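Local coordinates for protein pectate lyase (Paenibacillus sp. 0602, PDB 5GT5) that catalyses the eliminative cleavage of pectate, probably with calcium and from within the chain, acting on polygalacturonate and on pectins of various degrees of methylation, at residues 76-81 with 148-153; 82-87 with 205-210; 136-141 with 219-224. The protein carries 1 engineered substitution. All blocks are in the same frame, centred on the assembly; numbering follows the deposited sequence.

Contact 1 of 3, residues 76-81 with 148-153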
loop_
_atom_site.group_PDB
_atom_site.type_symbol
_atom_site.label_atom_id
_atom_site.label_comp_id
_atom_site.label_asym_id
_atom_site.label_seq_id
_atom_site.Cartn_x
_atom_site.Cartn_y
_atom_site.Cartn_z
ATOM N N LYS A 76 -17.960 -23.682 1.869
ATOM C CA LYS A 76 -17.967 -24.565 3.036
ATOM C C LYS A 76 -16.547 -24.653 3.603
ATOM O O LYS A 76 -15.581 -24.860 2.860
ATOM C CB LYS A 76 -18.448 -25.970 2.650
ATOM C CG LYS A 76 -18.678 -26.864 3.857
ATOM C CD LYS A 76 -19.045 -28.297 3.457
ATOM C CE LYS A 76 -17.811 -29.041 2.929
ATOM N NZ LYS A 76 -16.710 -29.277 3.938
ATOM N N HIS A 77 -16.422 -24.459 4.916
ATOM C CA HIS A 77 -15.128 -24.639 5.581
ATOM C C HIS A 77 -14.911 -26.114 5.938
ATOM O O HIS A 77 -15.785 -26.952 5.682
ATOM C CB HIS A 77 -15.102 -23.794 6.862
ATOM C CG HIS A 77 -13.752 -23.219 7.186
ATOM N ND1 HIS A 77 -12.566 -23.914 7.013
ATOM C CD2 HIS A 77 -13.405 -22.003 7.665
ATOM C CE1 HIS A 77 -11.559 -23.147 7.376
ATOM N NE2 HIS A 77 -12.038 -21.980 7.771
ATOM N N ASN A 78 -13.759 -26.441 6.515
ATOM C CA ASN A 78 -13.583 -27.778 7.027
ATOM C C ASN A 78 -14.665 -28.104 8.046
ATOM O O ASN A 78 -15.069 -27.243 8.857
ATOM C CB ASN A 78 -12.199 -27.905 7.655
ATOM C CG ASN A 78 -11.095 -27.746 6.637
ATOM O OD1 ASN A 78 -11.141 -28.365 5.566
ATOM N ND2 ASN A 78 -10.094 -26.922 6.948
ATOM N N ASP A 79 -15.132 -29.344 7.995
ATOM C CA ASP A 79 -16.288 -29.777 8.765
ATOM C C ASP A 79 -16.100 -29.667 10.265
ATOM O O ASP A 79 -15.011 -29.930 10.778
ATOM C CB ASP A 79 -16.571 -31.250 8.453
ATOM C CG ASP A 79 -17.208 -31.451 7.094
ATOM O OD1 ASP A 79 -17.645 -30.459 6.468
ATOM O OD2 ASP A 79 -17.265 -32.618 6.660
ATOM N N ALA A 80 -17.175 -29.307 10.952
ATOM C CA ALA A 80 -17.211 -29.448 12.393
ATOM C C ALA A 80 -17.273 -30.943 12.689
ATOM O O ALA A 80 -18.095 -31.681 12.112
ATOM C CB ALA A 80 -18.424 -28.712 12.961
ATOM N N LEU A 81 -16.382 -31.388 13.570
ATOM C CA LEU A 81 -16.289 -32.797 13.961
ATOM C C LEU A 81 -16.817 -33.093 15.347
ATOM O O LEU A 81 -17.089 -34.259 15.650
ATOM C CB LEU A 81 -14.826 -33.247 13.918
ATOM C CG LEU A 81 -14.103 -32.926 12.609
ATOM C CD1 LEU A 81 -12.601 -33.258 12.639
ATOM C CD2 LEU A 81 -14.816 -33.649 11.464
ATOM N N LYS A 148 -6.248 -29.443 12.500
ATOM C CA LYS A 148 -7.085 -29.916 11.406
ATOM C C LYS A 148 -8.023 -28.855 10.828
ATOM O O LYS A 148 -7.965 -28.550 9.630
ATOM C CB LYS A 148 -7.903 -31.145 11.806
ATOM C CG LYS A 148 -8.610 -31.773 10.610
ATOM C CD LYS A 148 -9.307 -33.048 10.975
ATOM C CE LYS A 148 -9.839 -33.729 9.723
ATOM N NZ LYS A 148 -8.707 -34.166 8.850
ATOM N N ASN A 149 -8.879 -28.281 11.670
ATOM C CA ASN A 149 -9.983 -27.479 11.126
ATOM C C ASN A 149 -9.550 -26.188 10.440
ATOM O O ASN A 149 -10.193 -25.732 9.477
ATOM C CB ASN A 149 -10.988 -27.125 12.221
ATOM C CG ASN A 149 -11.717 -28.339 12.761
ATOM O OD1 ASN A 149 -11.241 -29.485 12.620
ATOM N ND2 ASN A 149 -12.872 -28.100 13.381
ATOM N N ASP A 150 -8.489 -25.582 10.953
ATOM C CA ASP A 150 -7.942 -24.340 10.387
ATOM C C ASP A 150 -8.970 -23.217 10.382
ATOM O O ASP A 150 -9.016 -22.422 9.446
ATOM C CB ASP A 150 -7.377 -24.564 8.971
ATOM C CG ASP A 150 -6.230 -25.558 8.933
ATOM O OD1 ASP A 150 -5.513 -25.737 9.945
ATOM O OD2 ASP A 150 -6.035 -26.168 7.866
ATOM N N TRP A 151 -9.831 -23.163 11.401
ATOM C CA TRP A 151 -10.784 -22.064 11.524
ATOM C C TRP A 151 -10.194 -20.885 12.278
ATOM O O TRP A 151 -9.789 -21.047 13.445
ATOM C CB TRP A 151 -12.025 -22.510 12.303
ATOM C CG TRP A 151 -12.835 -23.673 11.783
ATOM C CD1 TRP A 151 -12.884 -24.187 10.501
ATOM C CD2 TRP A 151 -13.748 -24.445 12.565
ATOM N NE1 TRP A 151 -13.791 -25.236 10.453
ATOM C CE2 TRP A 151 -14.318 -25.416 11.705
ATOM C CE3 TRP A 151 -14.133 -24.419 13.911
ATOM C CZ2 TRP A 151 -15.280 -26.332 12.150
ATOM C CZ3 TRP A 151 -15.072 -25.334 14.354
ATOM C CH2 TRP A 151 -15.616 -26.295 13.481
ATOM N N ASP A 152 -10.134 -19.714 11.644
ATOM C CA ASP A 152 -9.615 -18.485 12.245
ATOM C C ASP A 152 -10.660 -17.419 12.042
ATOM O O ASP A 152 -11.340 -17.428 11.010
ATOM C CB ASP A 152 -8.327 -18.053 11.524
ATOM C CG ASP A 152 -7.400 -19.220 11.252
ATOM O OD1 ASP A 152 -6.653 -19.591 12.153
ATOM O OD2 ASP A 152 -7.414 -19.755 10.122
ATOM N N TYR A 153 -10.844 -16.476 12.962
ATOM C CA TYR A 153 -11.872 -15.473 12.717
ATOM C C TYR A 153 -11.544 -14.576 11.521
ATOM O O TYR A 153 -12.386 -14.340 10.677
ATOM C CB TYR A 153 -12.129 -14.615 13.950
ATOM C CG TYR A 153 -12.927 -15.291 15.010
ATOM C CD1 TYR A 153 -14.256 -15.670 14.756
ATOM C CD2 TYR A 153 -12.410 -15.493 16.274
ATOM C CE1 TYR A 153 -15.005 -16.277 15.750
ATOM C CE2 TYR A 153 -13.163 -16.097 17.276
ATOM C CZ TYR A 153 -14.456 -16.462 16.994
ATOM O OH TYR A 153 -15.188 -17.084 17.991
HETATM O O HOH W 1 -10.265 -19.959 8.655
HETATM O O HOH W 2 -12.339 -30.392 10.162
#
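W151 carries its CG beside the backbone N (chi1 -58°), and chi2 at -21° turns CD1 toward the imidazole of H77, so that the two rings meet edge to face. W151 CD1 stands over the centre of the imidazole, 3.4 Å above its plane, and the two rings are inclined at 67°. Beside this stack, W151 NE1 donates to N78 O at 2.9 Å, the acceptor lying in the indole plane. N78 answers with its own side chain: ND2 reaches N149 O at 2.8 Å on a nearly straight path, although it comes from above that carbonyl's plane. Farther out on the indole, CH2 packs on A80 CB at 3.7 Å. The H77 ring is fixed at both nitrogens, ND1 accepting from N78 N at 2.8 Å and NE2 meeting a water at 2.8 Å in the ring plane; that water lies close to D150 O and accepts from D152 N. An alanine at H77 would probably leave W151 CD1 facing a gap, and N78 N and the water each short of a partner. Two N-H groups on main-chain carbonyls, an edge-to-face pair and a bridging water thus join the two loops beside D152, a calcium ligand by similarity in this polysaccharide lyase family 1 enzyme.

Contact 2 of 3, residues 82-87 with 205-210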
loop_
_atom_site.group_PDB
_atom_site.type_symbol
_atom_site.label_atom_id
_atom_site.label_comp_id
_atom_site.label_asym_id
_atom_site.label_seq_id
_atom_site.Cartn_x
_atom_site.Cartn_y
_atom_site.Cartn_z
ATOM N N THR A 82 -16.934 -32.076 16.204
ATOM C CA THR A 82 -17.218 -32.336 17.633
ATOM C C THR A 82 -18.241 -31.436 18.316
ATOM O O THR A 82 -18.953 -31.891 19.201
ATOM C CB THR A 82 -15.928 -32.259 18.496
ATOM O OG1 THR A 82 -15.321 -30.971 18.253
ATOM C CG2 THR A 82 -14.940 -33.401 18.159
ATOM N N HIS A 83 -18.340 -30.162 17.943
ATOM C CA HIS A 83 -19.266 -29.301 18.676
ATOM C C HIS A 83 -20.703 -29.587 18.246
ATOM O O HIS A 83 -20.998 -29.522 17.048
ATOM C CB HIS A 83 -18.960 -27.807 18.515
ATOM C CG HIS A 83 -19.552 -26.966 19.598
ATOM N ND1 HIS A 83 -20.920 -26.805 19.761
ATOM C CD2 HIS A 83 -18.964 -26.281 20.604
ATOM C CE1 HIS A 83 -21.136 -26.042 20.820
ATOM N NE2 HIS A 83 -19.966 -25.720 21.355
ATOM N N PRO A 84 -21.579 -29.907 19.208
ATOM C CA PRO A 84 -22.950 -30.272 18.807
ATOM C C PRO A 84 -23.684 -29.180 18.008
ATOM O O PRO A 84 -24.467 -29.503 17.116
ATOM C CB PRO A 84 -23.644 -30.539 20.150
ATOM C CG PRO A 84 -22.841 -29.815 21.182
ATOM C CD PRO A 84 -21.400 -29.910 20.672
ATOM N N VAL A 85 -23.414 -27.912 18.296
ATOM C CA VAL A 85 -24.084 -26.834 17.578
ATOM C C VAL A 85 -23.524 -26.736 16.171
ATOM O O VAL A 85 -24.274 -26.644 15.209
ATOM C CB VAL A 85 -23.947 -25.501 18.316
ATOM C CG1 VAL A 85 -24.469 -24.349 17.470
ATOM C CG2 VAL A 85 -24.691 -25.548 19.661
ATOM N N LEU A 86 -22.199 -26.744 16.053
ATOM C CA LEU A 86 -21.558 -26.551 14.761
ATOM C C LEU A 86 -21.803 -27.720 13.822
ATOM O O LEU A 86 -21.801 -27.546 12.601
ATOM C CB LEU A 86 -20.059 -26.256 14.946
ATOM C CG LEU A 86 -19.738 -25.011 15.770
ATOM C CD1 LEU A 86 -18.217 -24.812 15.806
ATOM C CD2 LEU A 86 -20.386 -23.794 15.124
ATOM N N LYS A 87 -21.999 -28.922 14.376
ATOM C CA LYS A 87 -22.340 -30.063 13.529
ATOM C C LYS A 87 -23.668 -29.840 12.802
ATOM O O LYS A 87 -23.854 -30.335 11.680
ATOM C CB LYS A 87 -22.369 -31.364 14.342
ATOM C CG LYS A 87 -20.985 -31.811 14.702
ATOM C CD LYS A 87 -20.908 -32.987 15.679
ATOM C CE LYS A 87 -21.214 -34.288 14.983
ATOM N NZ LYS A 87 -20.940 -35.476 15.864
ATOM N N THR A 205 -18.742 -25.054 27.790
ATOM C CA THR A 205 -19.481 -26.001 28.625
ATOM C C THR A 205 -20.431 -26.872 27.795
ATOM O O THR A 205 -20.538 -28.082 28.036
ATOM C CB THR A 205 -20.252 -25.247 29.695
ATOM O OG1 THR A 205 -19.311 -24.580 30.541
ATOM C CG2 THR A 205 -21.122 -26.218 30.544
ATOM N N ARG A 206 -21.083 -26.270 26.798
ATOM C CA ARG A 206 -21.920 -27.051 25.901
ATOM C C ARG A 206 -21.130 -28.118 25.163
ATOM O O ARG A 206 -21.577 -29.253 25.029
ATOM C CB ARG A 206 -22.670 -26.175 24.912
ATOM C CG ARG A 206 -23.949 -25.607 25.502
ATOM C CD ARG A 206 -24.604 -24.590 24.570
ATOM N NE ARG A 206 -24.034 -23.287 24.832
ATOM C CZ ARG A 206 -24.160 -22.232 24.027
ATOM N NH1 ARG A 206 -24.854 -22.337 22.892
ATOM N NH2 ARG A 206 -23.581 -21.075 24.359
ATOM N N GLN A 207 -19.912 -27.783 24.732
ATOM C CA GLN A 207 -19.084 -28.799 24.093
ATOM C C GLN A 207 -18.733 -29.930 25.073
ATOM O O GLN A 207 -18.800 -31.112 24.730
ATOM C CB GLN A 207 -17.789 -28.135 23.582
ATOM C CG GLN A 207 -16.690 -29.106 23.091
ATOM C CD GLN A 207 -17.082 -29.757 21.797
ATOM O OE1 GLN A 207 -16.707 -29.281 20.726
ATOM N NE2 GLN A 207 -17.879 -30.833 21.873
ATOM N N ILE A 208 -18.315 -29.566 26.278
ATOM C CA ILE A 208 -17.897 -30.584 27.242
ATOM C C ILE A 208 -19.092 -31.454 27.684
ATOM O O ILE A 208 -18.957 -32.675 27.797
ATOM C CB ILE A 208 -17.143 -29.983 28.433
ATOM C CG1 ILE A 208 -15.634 -29.907 28.146
ATOM C CG2 ILE A 208 -17.228 -30.894 29.648
ATOM C CD1 ILE A 208 -15.238 -29.047 26.966
ATOM N N ASN A 209 -20.259 -30.843 27.872
ATOM C CA ASN A 209 -21.440 -31.631 28.269
ATOM C C ASN A 209 -21.782 -32.720 27.268
ATOM O O ASN A 209 -22.130 -33.860 27.654
ATOM C CB ASN A 209 -22.650 -30.717 28.479
ATOM C CG ASN A 209 -22.590 -29.950 29.761
ATOM O OD1 ASN A 209 -21.763 -30.217 30.641
ATOM N ND2 ASN A 209 -23.485 -28.962 29.884
ATOM N N GLU A 210 -21.666 -32.406 25.983
ATOM C CA GLU A 210 -21.927 -33.397 24.941
ATOM C C GLU A 210 -20.997 -34.595 25.108
ATOM O O GLU A 210 -21.428 -35.757 25.015
ATOM C CB GLU A 210 -21.784 -32.761 23.549
ATOM C CG GLU A 210 -22.004 -33.702 22.350
ATOM C CD GLU A 210 -23.441 -34.185 22.218
ATOM O OE1 GLU A 210 -24.378 -33.429 22.596
ATOM O OE2 GLU A 210 -23.629 -35.331 21.742
#
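Q207 NE2 donates to T82 O at 3.1 Å, and the bond is nearly straight (170°) although the amide approaches from above the carbonyl plane. The glutamine chain makes this possible by bending at chi2 (71°), which brings CD round toward the segment just before helix 84-89. On the other half of the amide, OE1 accepts from the backbone N of W138, and packs 3.3 Å from H83 CA. Lower on the same side chain, Q207 CB packs against H83 CD2 at 3.7 Å, while Q207 CA sits over a face of the imidazole. Next to it P84 slides past E210 in the opposite sense, its CG 3.9 Å from E210 CB. H83 is the N-cap of its helix. Its ND1 accepts from V85 N at 3.1 Å in the plane of the ring. The same capping histidine also reaches helix 203-212, for its NE2 bonds to W203 O at the N-terminal end of that helix and its ring stacks with the W203 side chain. With ND1 accepting and NE2 facing a carbonyl, the histidine is probably neutral, its proton on NE2.

Contact 3 of 3, residues 136-141 with 219-224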
loop_
_atom_site.group_PDB
_atom_site.type_symbol
_atom_site.label_atom_id
_atom_site.label_comp_id
_atom_site.label_asym_id
_atom_site.label_seq_id
_atom_site.Cartn_x
_atom_site.Cartn_y
_atom_site.Cartn_z
ATOM N N TRP A 136 -15.132 -22.234 17.659
ATOM C CA TRP A 136 -14.236 -23.168 18.346
ATOM C C TRP A 136 -14.961 -24.483 18.565
ATOM O O TRP A 136 -16.166 -24.488 18.820
ATOM C CB TRP A 136 -13.765 -22.602 19.696
ATOM C CG TRP A 136 -12.921 -23.582 20.521
ATOM C CD1 TRP A 136 -11.554 -23.726 20.497
ATOM C CD2 TRP A 136 -13.414 -24.549 21.459
ATOM N NE1 TRP A 136 -11.172 -24.722 21.379
ATOM C CE2 TRP A 136 -12.289 -25.243 21.977
ATOM C CE3 TRP A 136 -14.705 -24.894 21.910
ATOM C CZ2 TRP A 136 -12.424 -26.262 22.921
ATOM C CZ3 TRP A 136 -14.838 -25.894 22.855
ATOM C CH2 TRP A 136 -13.715 -26.578 23.336
ATOM N N GLU A 137 -14.234 -25.598 18.481
ATOM C CA GLU A 137 -14.713 -26.901 18.960
ATOM C C GLU A 137 -13.523 -27.668 19.488
ATOM O O GLU A 137 -12.389 -27.314 19.228
ATOM C CB GLU A 137 -15.455 -27.677 17.866
ATOM C CG GLU A 137 -14.539 -28.178 16.743
ATOM C CD GLU A 137 -15.265 -29.101 15.786
ATOM O OE1 GLU A 137 -16.522 -29.190 15.867
ATOM O OE2 GLU A 137 -14.578 -29.733 14.956
ATOM N N TRP A 138 -13.815 -28.689 20.286
ATOM C CA TRP A 138 -12.805 -29.560 20.873
ATOM C C TRP A 138 -12.058 -30.354 19.796
ATOM O O TRP A 138 -12.643 -30.813 18.814
ATOM C CB TRP A 138 -13.551 -30.480 21.852
ATOM C CG TRP A 138 -12.724 -31.570 22.504
ATOM C CD1 TRP A 138 -12.588 -32.860 22.072
ATOM C CD2 TRP A 138 -11.959 -31.467 23.721
ATOM N NE1 TRP A 138 -11.792 -33.568 22.947
ATOM C CE2 TRP A 138 -11.396 -32.740 23.967
ATOM C CE3 TRP A 138 -11.718 -30.431 24.629
ATOM C CZ2 TRP A 138 -10.575 -33.004 25.071
ATOM C CZ3 TRP A 138 -10.912 -30.692 25.764
ATOM C CH2 TRP A 138 -10.342 -31.973 25.961
ATOM N N ASP A 139 -10.761 -30.524 20.003
ATOM C CA ASP A 139 -9.950 -31.261 19.040
ATOM C C ASP A 139 -9.608 -32.690 19.471
ATOM O O ASP A 139 -8.681 -32.894 20.272
ATOM C CB ASP A 139 -8.649 -30.518 18.785
ATOM C CG ASP A 139 -7.707 -31.298 17.930
ATOM O OD1 ASP A 139 -8.167 -32.119 17.081
ATOM O OD2 ASP A 139 -6.468 -31.122 18.116
ATOM N N GLU A 140 -10.316 -33.669 18.904
ATOM C CA GLU A 140 -9.873 -35.055 18.988
ATOM C C GLU A 140 -8.906 -35.436 17.870
ATOM O O GLU A 140 -7.916 -36.161 18.122
ATOM C CB GLU A 140 -11.059 -35.997 18.943
ATOM C CG GLU A 140 -11.922 -35.959 20.199
ATOM C CD GLU A 140 -11.317 -36.704 21.382
ATOM O OE1 GLU A 140 -10.512 -37.662 21.170
ATOM O OE2 GLU A 140 -11.656 -36.347 22.549
ATOM N N SER A 141 -9.174 -34.975 16.646
ATOM C CA SER A 141 -8.438 -35.434 15.467
ATOM C C SER A 141 -6.936 -35.259 15.562
ATOM O O SER A 141 -6.162 -36.165 15.185
ATOM C CB SER A 141 -8.974 -34.713 14.224
ATOM O OG SER A 141 -8.329 -35.198 13.059
ATOM N N PRO A 219 -12.071 -40.141 22.469
ATOM C CA PRO A 219 -10.989 -40.838 23.194
ATOM C C PRO A 219 -10.077 -39.945 24.048
ATOM O O PRO A 219 -9.726 -40.345 25.171
ATOM C CB PRO A 219 -10.187 -41.511 22.084
ATOM C CG PRO A 219 -11.118 -41.559 20.895
ATOM C CD PRO A 219 -12.098 -40.446 21.027
ATOM N N MET A 220 -9.705 -38.764 23.556
ATOM C CA MET A 220 -8.881 -37.881 24.370
ATOM C C MET A 220 -9.624 -37.392 25.607
ATOM O O MET A 220 -9.087 -37.455 26.708
ATOM C CB MET A 220 -8.411 -36.685 23.535
ATOM C CG MET A 220 -7.564 -35.725 24.346
ATOM S SD MET A 220 -7.058 -34.416 23.231
ATOM C CE MET A 220 -6.377 -33.273 24.391
ATOM N N TYR A 221 -10.832 -36.876 25.409
ATOM C CA TYR A 221 -11.650 -36.448 26.530
ATOM C C TYR A 221 -11.830 -37.582 27.539
ATOM O O TYR A 221 -11.647 -37.401 28.773
ATOM C CB TYR A 221 -13.006 -35.934 26.022
ATOM C CG TYR A 221 -13.878 -35.456 27.161
ATOM C CD1 TYR A 221 -13.684 -34.213 27.732
ATOM C CD2 TYR A 221 -14.872 -36.284 27.702
ATOM C CE1 TYR A 221 -14.445 -33.779 28.809
ATOM C CE2 TYR A 221 -15.655 -35.852 28.754
ATOM C CZ TYR A 221 -15.451 -34.598 29.300
ATOM O OH TYR A 221 -16.187 -34.162 30.375
ATOM N N ASN A 222 -12.142 -38.766 27.018
ATOM C CA ASN A 222 -12.315 -39.944 27.875
ATOM C C ASN A 222 -11.053 -40.251 28.683
ATOM O O ASN A 222 -11.101 -40.472 29.895
ATOM C CB ASN A 222 -12.749 -41.141 27.017
ATOM C CG ASN A 222 -13.209 -42.331 27.839
ATOM O OD1 ASN A 222 -13.989 -42.198 28.783
ATOM N ND2 ASN A 222 -12.707 -43.509 27.486
ATOM N N TYR A 223 -9.897 -40.185 28.035
ATOM C CA TYR A 223 -8.644 -40.413 28.725
ATOM C C TYR A 223 -8.397 -39.378 29.831
ATOM O O TYR A 223 -7.978 -39.712 30.934
ATOM C CB TYR A 223 -7.503 -40.396 27.717
ATOM C CG TYR A 223 -6.173 -40.659 28.341
ATOM C CD1 TYR A 223 -5.833 -41.928 28.790
ATOM C CD2 TYR A 223 -5.247 -39.628 28.520
ATOM C CE1 TYR A 223 -4.592 -42.161 29.375
ATOM C CE2 TYR A 223 -4.003 -39.852 29.109
ATOM C CZ TYR A 223 -3.700 -41.109 29.559
ATOM O OH TYR A 223 -2.463 -41.322 30.154
ATOM N N LEU A 224 -8.632 -38.105 29.521
ATOM C CA LEU A 224 -8.444 -37.049 30.507
ATOM C C LEU A 224 -9.326 -37.237 31.741
ATOM O O LEU A 224 -8.902 -36.931 32.861
ATOM C CB LEU A 224 -8.713 -35.687 29.886
ATOM C CG LEU A 224 -7.794 -35.295 28.734
ATOM C CD1 LEU A 224 -8.349 -34.009 28.102
ATOM C CD2 LEU A 224 -6.346 -35.109 29.253
#
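E140 presents both carboxylate oxygens to the first turn of helix 219-225, fixing a long loop of this polysaccharide lyase family 1 parallel beta-helix to a peripheral helix. OE1 accepts from M220 N at 2.7 Å and OE2 from Y221 N at 3.0 Å, each through its syn lone pair, so the two oxygens are matched to two successive N-H groups. A bend at chi2 (-77°) turns CD toward the helix. OE2 has a further donor within its own loop, W138 NE1 at 2.8 Å, which meets it from above the carboxylate plane. Three N-H groups therefore hold the carboxylate, and the positive end of the helix would probably favour its ionised form.

The tightly packed part takes in this carboxylate, whose CD also packs on M220 CB, and the W138 indole beside it. Y221 turns its edge to a face of W138, the six-membered rings 5.9 Å apart between centroids and their planes at 85°. L224 CD1 approaches at the edge of the indole instead, 3.6 Å from W138 CH2 and close to the ring plane. M220, extended beyond CG, brings SD to 5.2 Å from the centroid of the six-membered ring, an oblique Met-aromatic contact. Helices 203-212 and 233-241 add M211 and I236 to this buried cluster, and the hydroxyl of Y221 is taken up by E212.

The looser, solvent-facing margin is P219 alone, the one exposed residue among those that touch and little covered by the loop. Its ring lies alongside the carboxylate, P219 CD 3.2 Å from E140 OE1. P219 N is equally near that oxygen, at 3.2 Å, but as a proline nitrogen it has no hydrogen to give.

In the fold
Contact 3 is buried, contacts 1 and 2 only partly. The contacts share elements in pairs: the run 76-87 supplies contacts 1 and 2, and the loop between strands 131-133 and 154-157 contacts 1 and 3. Their chemistry follows their place. Loop meets loop through carbonyls, an aromatic pair and water in contact 1, helix meets helix start through an amide and a capping histidine in contact 2, and a carboxylate with aromatic packing binds loop to helix in contact 3. E137, in segment 136-141, ties that loop to the others: its OE2 accepts from L81 N and N149 ND2, its OE1 from T82 N and H83 N. L86, of contact 2, packs on W151 and A80.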